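Local coordinates for uncharacterized protein (Legionella longbeachae NSW150, PDB 4JZA), which hydrolyses phosphoinositides as a phosphatase, probably removing the 3-phosphate from phosphatidylinositol 3-phosphate, at residues E131-Y135 / H316-L321; L137-R142 / D333-L338; E177-I181 / S305-Y310. All blocks are in the same frame, centred on the assembly; numbering follows the deposited sequence.

Contact 1: residues E131-Y135 / H316-L321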
loop_
_atom_site.group_PDB
_atom_site.type_symbol
_atom_site.label_atom_id
_atom_site.label_comp_id
_atom_site.label_asym_id
_atom_site.label_seq_id
_atom_site.Cartn_x
_atom_site.Cartn_y
_atom_site.Cartn_z
ATOM N N GLU A 131 -4.722 -2.021 -0.066
ATOM C CA GLU A 131 -3.992 -3.322 0.151
ATOM C C GLU A 131 -4.454 -4.400 -0.796
ATOM O O GLU A 131 -3.647 -5.185 -1.281
ATOM C CB GLU A 131 -4.032 -3.776 1.642
ATOM C CG GLU A 131 -3.228 -2.834 2.540
ATOM C CD GLU A 131 -3.488 -2.964 4.024
ATOM O OE1 GLU A 131 -3.438 -4.064 4.612
ATOM O OE2 GLU A 131 -3.729 -1.951 4.663
ATOM N N ALA A 132 -5.728 -4.424 -1.123
ATOM C CA ALA A 132 -6.168 -5.306 -2.210
ATOM C C ALA A 132 -5.451 -4.997 -3.511
ATOM O O ALA A 132 -5.074 -5.887 -4.212
ATOM C CB ALA A 132 -7.679 -5.242 -2.421
ATOM N N GLU A 133 -5.222 -3.743 -3.830
ATOM C CA GLU A 133 -4.509 -3.451 -5.062
ATOM C C GLU A 133 -3.084 -4.022 -5.045
ATOM O O GLU A 133 -2.600 -4.515 -6.042
ATOM C CB GLU A 133 -4.435 -1.952 -5.287
ATOM C CG GLU A 133 -3.944 -1.604 -6.683
ATOM C CD GLU A 133 -3.450 -0.172 -6.835
ATOM O OE1 GLU A 133 -3.397 0.226 -8.005
ATOM O OE2 GLU A 133 -3.119 0.537 -5.839
ATOM N N GLN A 134 -2.413 -3.935 -3.906
ATOM C CA GLN A 134 -1.059 -4.415 -3.781
ATOM C C GLN A 134 -0.955 -5.900 -4.026
ATOM O O GLN A 134 -0.113 -6.332 -4.776
ATOM C CB GLN A 134 -0.579 -4.124 -2.361
ATOM C CG GLN A 134 -0.396 -2.647 -1.997
ATOM C CD GLN A 134 -0.039 -2.509 -0.545
ATOM O OE1 GLN A 134 0.307 -3.435 0.045
ATOM N NE2 GLN A 134 -0.027 -1.403 -0.014
ATOM N N TYR A 135 -1.815 -6.677 -3.364
ATOM C CA TYR A 135 -1.889 -8.129 -3.563
ATOM C C TYR A 135 -2.360 -8.437 -4.999
ATOM O O TYR A 135 -1.818 -9.360 -5.615
ATOM C CB TYR A 135 -2.765 -8.831 -2.527
ATOM C CG TYR A 135 -2.075 -9.044 -1.224
ATOM C CD1 TYR A 135 -2.129 -8.094 -0.242
ATOM C CD2 TYR A 135 -1.405 -10.218 -0.949
ATOM C CE1 TYR A 135 -1.489 -8.273 0.963
ATOM C CE2 TYR A 135 -0.761 -10.415 0.254
ATOM C CZ TYR A 135 -0.807 -9.421 1.188
ATOM O OH TYR A 135 -0.180 -9.562 2.376
ATOM N N HIS A 316 -7.426 -9.340 6.959
ATOM C CA HIS A 316 -7.622 -9.102 5.550
ATOM C C HIS A 316 -6.359 -9.448 4.736
ATOM O O HIS A 316 -6.455 -10.056 3.657
ATOM C CB HIS A 316 -8.198 -7.686 5.266
ATOM C CG HIS A 316 -7.314 -6.556 5.673
ATOM N ND1 HIS A 316 -7.465 -5.890 6.866
ATOM C CD2 HIS A 316 -6.266 -5.977 5.046
ATOM C CE1 HIS A 316 -6.541 -4.953 6.970
ATOM N NE2 HIS A 316 -5.795 -4.987 5.878
ATOM N N GLN A 317 -5.182 -9.111 5.254
ATOM C CA GLN A 317 -3.982 -9.437 4.511
ATOM C C GLN A 317 -3.955 -10.964 4.293
ATOM O O GLN A 317 -3.579 -11.434 3.230
ATOM C CB GLN A 317 -2.706 -8.975 5.254
ATOM C CG GLN A 317 -2.459 -7.476 5.230
ATOM C CD GLN A 317 -1.340 -7.015 4.314
ATOM O OE1 GLN A 317 -0.415 -7.757 3.935
ATOM N NE2 GLN A 317 -1.413 -5.771 3.974
ATOM N N GLN A 318 -4.358 -11.723 5.304
ATOM C CA GLN A 318 -4.241 -13.191 5.259
ATOM C C GLN A 318 -5.159 -13.749 4.187
ATOM O O GLN A 318 -4.732 -14.599 3.397
ATOM C CB GLN A 318 -4.480 -13.816 6.611
ATOM C CG GLN A 318 -3.584 -13.220 7.693
ATOM C CD GLN A 318 -3.621 -13.955 9.028
ATOM O OE1 GLN A 318 -4.631 -14.033 9.720
ATOM N NE2 GLN A 318 -2.504 -14.474 9.396
ATOM N N PHE A 319 -6.368 -13.209 4.098
ATOM C CA PHE A 319 -7.272 -13.607 3.033
ATOM C C PHE A 319 -6.722 -13.185 1.698
ATOM O O PHE A 319 -6.869 -13.913 0.739
ATOM C CB PHE A 319 -8.673 -13.024 3.190
ATOM C CG PHE A 319 -9.555 -13.771 4.155
ATOM C CD1 PHE A 319 -10.102 -14.999 3.812
ATOM C CD2 PHE A 319 -9.888 -13.219 5.377
ATOM C CE1 PHE A 319 -10.952 -15.669 4.664
ATOM C CE2 PHE A 319 -10.738 -13.885 6.244
ATOM C CZ PHE A 319 -11.283 -15.107 5.879
ATOM N N PHE A 320 -6.082 -12.023 1.623
ATOM C CA PHE A 320 -5.485 -11.586 0.361
ATOM C C PHE A 320 -4.352 -12.542 0.006
ATOM O O PHE A 320 -4.238 -12.999 -1.146
ATOM C CB PHE A 320 -4.928 -10.161 0.444
ATOM C CG PHE A 320 -5.961 -9.071 0.638
ATOM C CD1 PHE A 320 -7.289 -9.281 0.440
ATOM C CD2 PHE A 320 -5.552 -7.801 0.997
ATOM C CE1 PHE A 320 -8.191 -8.252 0.620
ATOM C CE2 PHE A 320 -6.430 -6.771 1.174
ATOM C CZ PHE A 320 -7.758 -6.990 0.995
ATOM N N LEU A 321 -3.511 -12.867 0.980
ATOM C CA LEU A 321 -2.406 -13.785 0.690
ATOM C C LEU A 321 -2.955 -15.107 0.182
ATOM O O LEU A 321 -2.508 -15.623 -0.847
ATOM C CB LEU A 321 -1.523 -14.012 1.931
ATOM C CG LEU A 321 -0.273 -14.878 1.791
ATOM C CD1 LEU A 321 0.610 -14.356 0.692
ATOM C CD2 LEU A 321 0.489 -14.864 3.126
#
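With CG anti to its carbonyl carbon (chi1 -67°) and the chain extended beyond, E131 sends its carboxylate across to helix 315-325, where Q317 folds back at chi2 (-106°) to meet it. OE1 of E131 takes two bonds: Q317 NE2 at 2.7 Å, almost straight, and H316 NE2 at 2.8 Å, more bent. The two donors come from opposite faces of the carboxylate, each with OE1 lying close to the plane of its own amide or imidazole. At the other end of the same amide, Q317 OE1 bonds T344 OG1; Y135 OH also reaches it, at the edge of the phenol ring, but at a doubtfully short modelled length. One turn on, F320 CB sits over a face of Y135, 3.6 Å from the ring centroid, while its own ring meets A132, F320 CZ to A132 CB 3.8 Å. L321 adds CB 4.0 Å from Y135 CE2. The axes of segments 131-135 and 316-321 approach to 10.0 Å and cross at -26°, and F58 of helix 41-62 touches both A132 and Y135. The amide orientation is consistent with NE2 facing the carboxylate and OE1 facing T344, and the paired donors would probably favour a charged E131 in this largely buried interface.

Contact 2: residues L137-R142 / D333-L338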
loop_
_atom_site.group_PDB
_atom_site.type_symbol
_atom_site.label_atom_id
_atom_site.label_comp_id
_atom_site.label_asym_id
_atom_site.label_seq_id
_atom_site.Cartn_x
_atom_site.Cartn_y
_atom_site.Cartn_z
ATOM N N LEU A 137 -1.533 -6.789 -7.572
ATOM C CA LEU A 137 -0.307 -6.545 -8.330
ATOM C C LEU A 137 0.773 -7.628 -8.110
ATOM O O LEU A 137 1.473 -7.988 -9.067
ATOM C CB LEU A 137 0.273 -5.171 -8.009
ATOM C CG LEU A 137 -0.557 -3.985 -8.474
ATOM C CD1 LEU A 137 -0.009 -2.713 -7.826
ATOM C CD2 LEU A 137 -0.613 -3.847 -10.000
HETATM N N MSE A 138 0.927 -8.106 -6.870
HETATM C CA MSE A 138 1.862 -9.174 -6.588
HETATM C C MSE A 138 1.531 -10.377 -7.440
HETATM O O MSE A 138 2.390 -10.961 -8.114
HETATM C CB MSE A 138 1.719 -9.520 -5.131
HETATM C CG MSE A 138 2.861 -10.392 -4.713
HETATM SE SE MSE A 138 2.797 -10.770 -2.806
HETATM C CE MSE A 138 1.219 -11.960 -2.686
ATOM N N GLY A 139 0.252 -10.730 -7.454
ATOM C CA GLY A 139 -0.243 -11.898 -8.188
ATOM C C GLY A 139 0.045 -11.821 -9.676
ATOM O O GLY A 139 0.351 -12.817 -10.288
ATOM N N GLU A 140 0.002 -10.618 -10.221
ATOM C CA GLU A 140 0.078 -10.388 -11.638
ATOM C C GLU A 140 1.530 -10.431 -12.099
ATOM O O GLU A 140 1.785 -10.732 -13.245
ATOM C CB GLU A 140 -0.490 -9.001 -11.950
ATOM C CG GLU A 140 -1.403 -8.894 -13.168
ATOM C CD GLU A 140 -1.912 -7.448 -13.415
ATOM O OE1 GLU A 140 -1.097 -6.488 -13.427
ATOM O OE2 GLU A 140 -3.140 -7.243 -13.602
ATOM N N GLY A 141 2.489 -10.129 -11.224
ATOM C CA GLY A 141 3.884 -10.021 -11.651
ATOM C C GLY A 141 4.253 -8.662 -12.238
ATOM O O GLY A 141 3.408 -7.807 -12.387
ATOM N N ARG A 142 5.516 -8.476 -12.618
ATOM C CA ARG A 142 5.992 -7.197 -13.157
ATOM C C ARG A 142 6.762 -7.376 -14.456
ATOM O O ARG A 142 7.622 -8.263 -14.545
ATOM C CB ARG A 142 6.932 -6.521 -12.141
ATOM C CG ARG A 142 7.284 -5.060 -12.432
ATOM C CD ARG A 142 8.381 -4.569 -11.492
ATOM N NE ARG A 142 8.472 -3.103 -11.374
ATOM C CZ ARG A 142 9.067 -2.455 -10.358
ATOM N NH1 ARG A 142 9.653 -3.107 -9.363
ATOM N NH2 ARG A 142 9.055 -1.133 -10.306
ATOM N N ASP A 333 5.259 -18.319 -7.854
ATOM C CA ASP A 333 4.466 -17.480 -8.739
ATOM C C ASP A 333 3.456 -16.575 -8.049
ATOM O O ASP A 333 2.850 -15.711 -8.686
ATOM C CB ASP A 333 3.755 -18.364 -9.744
ATOM C CG ASP A 333 4.724 -19.099 -10.638
ATOM O OD1 ASP A 333 5.912 -18.729 -10.688
ATOM O OD2 ASP A 333 4.295 -20.063 -11.278
ATOM N N ALA A 334 3.237 -16.787 -6.763
ATOM C CA ALA A 334 2.396 -15.900 -6.012
ATOM C C ALA A 334 3.191 -14.691 -5.493
ATOM O O ALA A 334 2.603 -13.743 -4.981
ATOM C CB ALA A 334 1.814 -16.645 -4.831
ATOM N N VAL A 335 4.516 -14.740 -5.533
ATOM C CA VAL A 335 5.291 -13.696 -4.894
ATOM C C VAL A 335 6.468 -13.248 -5.760
ATOM O O VAL A 335 7.585 -13.041 -5.252
ATOM C CB VAL A 335 5.762 -14.124 -3.496
ATOM C CG1 VAL A 335 4.577 -14.204 -2.520
ATOM C CG2 VAL A 335 6.478 -15.433 -3.565
ATOM N N SER A 336 6.208 -13.068 -7.065
ATOM C CA SER A 336 7.279 -12.778 -7.985
ATOM C C SER A 336 7.777 -11.354 -7.920
ATOM O O SER A 336 8.840 -11.053 -8.451
ATOM C CB SER A 336 6.886 -13.125 -9.410
ATOM O OG SER A 336 6.001 -12.180 -9.944
ATOM N N PHE A 337 7.015 -10.493 -7.256
ATOM C CA PHE A 337 7.203 -9.035 -7.266
ATOM C C PHE A 337 6.315 -8.449 -6.201
ATOM O O PHE A 337 5.190 -8.857 -6.076
ATOM C CB PHE A 337 6.728 -8.482 -8.598
ATOM C CG PHE A 337 6.301 -7.039 -8.555
ATOM C CD1 PHE A 337 7.164 -6.061 -8.101
ATOM C CD2 PHE A 337 5.031 -6.646 -9.003
ATOM C CE1 PHE A 337 6.816 -4.724 -8.103
ATOM C CE2 PHE A 337 4.672 -5.304 -9.007
ATOM C CZ PHE A 337 5.566 -4.346 -8.560
ATOM N N LEU A 338 6.810 -7.492 -5.455
ATOM C CA LEU A 338 6.026 -6.805 -4.431
ATOM C C LEU A 338 6.072 -5.293 -4.703
ATOM O O LEU A 338 7.121 -4.721 -4.820
ATOM C CB LEU A 338 6.616 -7.085 -3.033
ATOM C CG LEU A 338 6.034 -8.304 -2.358
ATOM C CD1 LEU A 338 6.562 -9.563 -2.955
ATOM C CD2 LEU A 338 6.338 -8.281 -0.869
HETATM O O HOH W 1 3.923 -13.124 -8.601
#
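M138 and G139, in the last turn of helix 122-140, come within 5.3 Å, CA to CA, of L338 and A334 respectively, and G141 leaves the helix with a positive phi of 84°, after which R142 lies over F337. The selenomethionine side chain of M138 leans on the backbone of the loop, its CG and CE packing against the carbonyl oxygens F337 O and A334 O. The bend at chi3 (70°) carries the selenium-methyl end alongside V335, M138 SE to V335 CG1 3.9 Å, with L338 CD1 also beside SE. M138 CA points a C-H at F337 O as well. Farther along, R142 extends from CG to NE across the F337 ring: CB stands over one face, 3.8 Å from the centroid, and R142 NH1 comes to 3.5 Å from F337 CE1, the guanidinium tilted against the ring plane. That guanidinium is gripped beyond the contact, by N350 OD1 through NH1, Q611 OE1 through NE and H608 O through NH2. A single water stitches the two backbones together. It gives its protons to M138 O and D333 O, and accepts from S336 N and S336 OG, the last at 2.6 Å. S336 OG also lies against G141 CA. The arrangement is that of a helix C-terminus ending at a glycine of positive phi, with a loop packed against it and bridged to it by one water, just where the chain turns from helix 122-140 into strand 144-150 of the central mixed sheet of this alpha/beta fold.

Contact 3: residues E177-I181 / S305-Y310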
loop_
_atom_site.group_PDB
_atom_site.type_symbol
_atom_site.label_atom_id
_atom_site.label_comp_id
_atom_site.label_asym_id
_atom_site.label_seq_id
_atom_site.Cartn_x
_atom_site.Cartn_y
_atom_site.Cartn_z
ATOM N N GLU A 177 7.715 -21.758 4.010
ATOM C CA GLU A 177 6.637 -21.193 4.809
ATOM C C GLU A 177 5.331 -20.997 4.016
ATOM O O GLU A 177 4.258 -21.251 4.539
ATOM C CB GLU A 177 7.087 -19.896 5.434
ATOM C CG GLU A 177 8.198 -20.051 6.470
ATOM C CD GLU A 177 8.903 -18.739 6.742
ATOM O OE1 GLU A 177 8.734 -17.757 5.976
ATOM O OE2 GLU A 177 9.640 -18.673 7.727
ATOM N N LEU A 178 5.400 -20.550 2.767
ATOM C CA LEU A 178 4.183 -20.383 1.974
ATOM C C LEU A 178 3.500 -21.709 1.688
ATOM O O LEU A 178 2.252 -21.832 1.722
ATOM C CB LEU A 178 4.467 -19.630 0.677
ATOM C CG LEU A 178 4.903 -18.178 0.867
ATOM C CD1 LEU A 178 5.365 -17.599 -0.455
ATOM C CD2 LEU A 178 3.806 -17.295 1.439
ATOM N N THR A 179 4.317 -22.718 1.442
ATOM C CA THR A 179 3.825 -24.071 1.248
ATOM C C THR A 179 3.091 -24.588 2.488
ATOM O O THR A 179 2.023 -25.165 2.350
ATOM C CB THR A 179 5.015 -24.980 0.874
ATOM O OG1 THR A 179 5.566 -24.533 -0.374
ATOM C CG2 THR A 179 4.586 -26.467 0.762
ATOM N N LEU A 180 3.657 -24.393 3.683
ATOM C CA LEU A 180 2.964 -24.764 4.905
ATOM C C LEU A 180 1.596 -24.038 5.055
ATOM O O LEU A 180 0.583 -24.639 5.434
ATOM C CB LEU A 180 3.827 -24.437 6.129
ATOM C CG LEU A 180 4.973 -25.378 6.446
ATOM C CD1 LEU A 180 5.846 -24.803 7.563
ATOM C CD2 LEU A 180 4.446 -26.749 6.846
ATOM N N ILE A 181 1.587 -22.729 4.803
ATOM C CA ILE A 181 0.367 -21.944 4.892
ATOM C C ILE A 181 -0.755 -22.595 4.046
ATOM O O ILE A 181 -1.851 -22.798 4.543
ATOM C CB ILE A 181 0.640 -20.457 4.530
ATOM C CG1 ILE A 181 1.498 -19.792 5.611
ATOM C CG2 ILE A 181 -0.655 -19.652 4.419
ATOM C CD1 ILE A 181 2.242 -18.561 5.145
ATOM N N SER A 305 3.527 -23.920 14.323
ATOM C CA SER A 305 3.686 -24.557 12.998
ATOM C C SER A 305 3.906 -23.594 11.823
ATOM O O SER A 305 4.435 -23.990 10.800
ATOM C CB SER A 305 2.445 -25.379 12.685
ATOM O OG SER A 305 2.414 -26.496 13.521
ATOM N N LEU A 306 3.418 -22.365 11.958
ATOM C CA LEU A 306 3.589 -21.340 10.968
ATOM C C LEU A 306 4.434 -20.219 11.548
ATOM O O LEU A 306 4.517 -20.029 12.724
ATOM C CB LEU A 306 2.243 -20.815 10.540
ATOM C CG LEU A 306 1.481 -21.855 9.753
ATOM C CD1 LEU A 306 0.040 -21.389 9.501
ATOM C CD2 LEU A 306 2.218 -22.156 8.459
ATOM N N PRO A 307 5.084 -19.473 10.694
ATOM C CA PRO A 307 5.994 -18.435 11.150
ATOM C C PRO A 307 5.332 -17.200 11.729
ATOM O O PRO A 307 4.244 -16.816 11.321
ATOM C CB PRO A 307 6.726 -18.068 9.886
ATOM C CG PRO A 307 5.732 -18.358 8.804
ATOM C CD PRO A 307 4.997 -19.565 9.224
ATOM N N GLN A 308 6.024 -16.588 12.686
ATOM C CA GLN A 308 5.519 -15.438 13.429
ATOM C C GLN A 308 5.201 -14.239 12.522
ATOM O O GLN A 308 4.244 -13.527 12.764
ATOM C CB GLN A 308 6.526 -15.088 14.511
ATOM C CG GLN A 308 6.082 -14.078 15.538
ATOM C CD GLN A 308 7.207 -13.752 16.522
ATOM O OE1 GLN A 308 8.390 -13.971 16.236
ATOM N NE2 GLN A 308 6.846 -13.210 17.680
ATOM N N TRP A 309 5.957 -14.027 11.452
ATOM C CA TRP A 309 5.585 -12.983 10.516
ATOM C C TRP A 309 4.184 -13.167 9.952
ATOM O O TRP A 309 3.527 -12.201 9.636
ATOM C CB TRP A 309 6.591 -12.828 9.384
ATOM C CG TRP A 309 6.697 -13.926 8.409
ATOM C CD1 TRP A 309 7.714 -14.800 8.302
ATOM C CD2 TRP A 309 5.797 -14.219 7.351
ATOM N NE1 TRP A 309 7.507 -15.638 7.246
ATOM C CE2 TRP A 309 6.317 -15.304 6.653
ATOM C CE3 TRP A 309 4.593 -13.660 6.914
ATOM C CZ2 TRP A 309 5.662 -15.865 5.529
ATOM C CZ3 TRP A 309 3.941 -14.221 5.788
ATOM C CH2 TRP A 309 4.487 -15.295 5.117
ATOM N N TYR A 310 3.727 -14.398 9.810
ATOM C CA TYR A 310 2.417 -14.662 9.238
ATOM C C TYR A 310 1.367 -14.239 10.233
ATOM O O TYR A 310 0.404 -13.556 9.868
ATOM C CB TYR A 310 2.260 -16.138 8.891
ATOM C CG TYR A 310 0.918 -16.483 8.411
ATOM C CD1 TYR A 310 0.485 -16.046 7.167
ATOM C CD2 TYR A 310 0.046 -17.244 9.190
ATOM C CE1 TYR A 310 -0.790 -16.349 6.708
ATOM C CE2 TYR A 310 -1.235 -17.550 8.730
ATOM C CZ TYR A 310 -1.653 -17.100 7.484
ATOM O OH TYR A 310 -2.924 -17.378 6.984
#
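S305 meets L180 through its backbone, its carbonyl O lying 3.6 Å from L180 CD1. L306 follows with CD2 wedged against helix 172-183, 3.6 Å from L180 CB and 3.8 Å from I181 CG1. P307, at the N-cap of helix 308-311, sets its ring obliquely across the E177 side chain, P307 CG to E177 CG 3.8 Å, and the same proline CG stands over a face of the W309 indole. W309, with CG held between its backbone N and carbonyl carbon (chi1 68°), swings the indole back so that NE1 donates to E177 OE1 at 2.8 Å. The acceptor lies in the indole plane, yet the N-H meets the carboxylate from well above its plane. OE2 of E177 makes a salt bridge with R393 of helix 388-402, so both oxygens are engaged. Y310 closes the row: its ring turns a face to I181, CG1 over the centre at 4.2 Å, and its hydroxyl bonds P187 O, while I181 CD1 also reaches W309 CH2. This is a helix N-terminus with proline at the N-cap, docked on the side of a second helix through a mainly apolar interface with one tryptophan-carboxylate bond, where the chain comes back after the helices from 191-194 to 293-296.

From the N terminus, helix 122-140 gives 131-135 to contact 1 and, with the two residues after its end, 137-142 to contact 2, before strands 144-150 and 159-166 lead to helix 172-183, the first side of contact 3. The chain then makes a largely helical excursion and returns at 305-310, closing contact 3, the shortest loop. Helix 315-325 next closes contact 1, and 333-338 contact 2. Contacts 1 and 2 therefore cross, and contact 3 is enclosed by both. They also touch in space: L321 packs on M138, Y310 on L321, and V335 on L178. Together they tie helix 122-140 to helix 315-325 and the loop after it, and helix 172-183 to 305-310, where helix 308-311 begins.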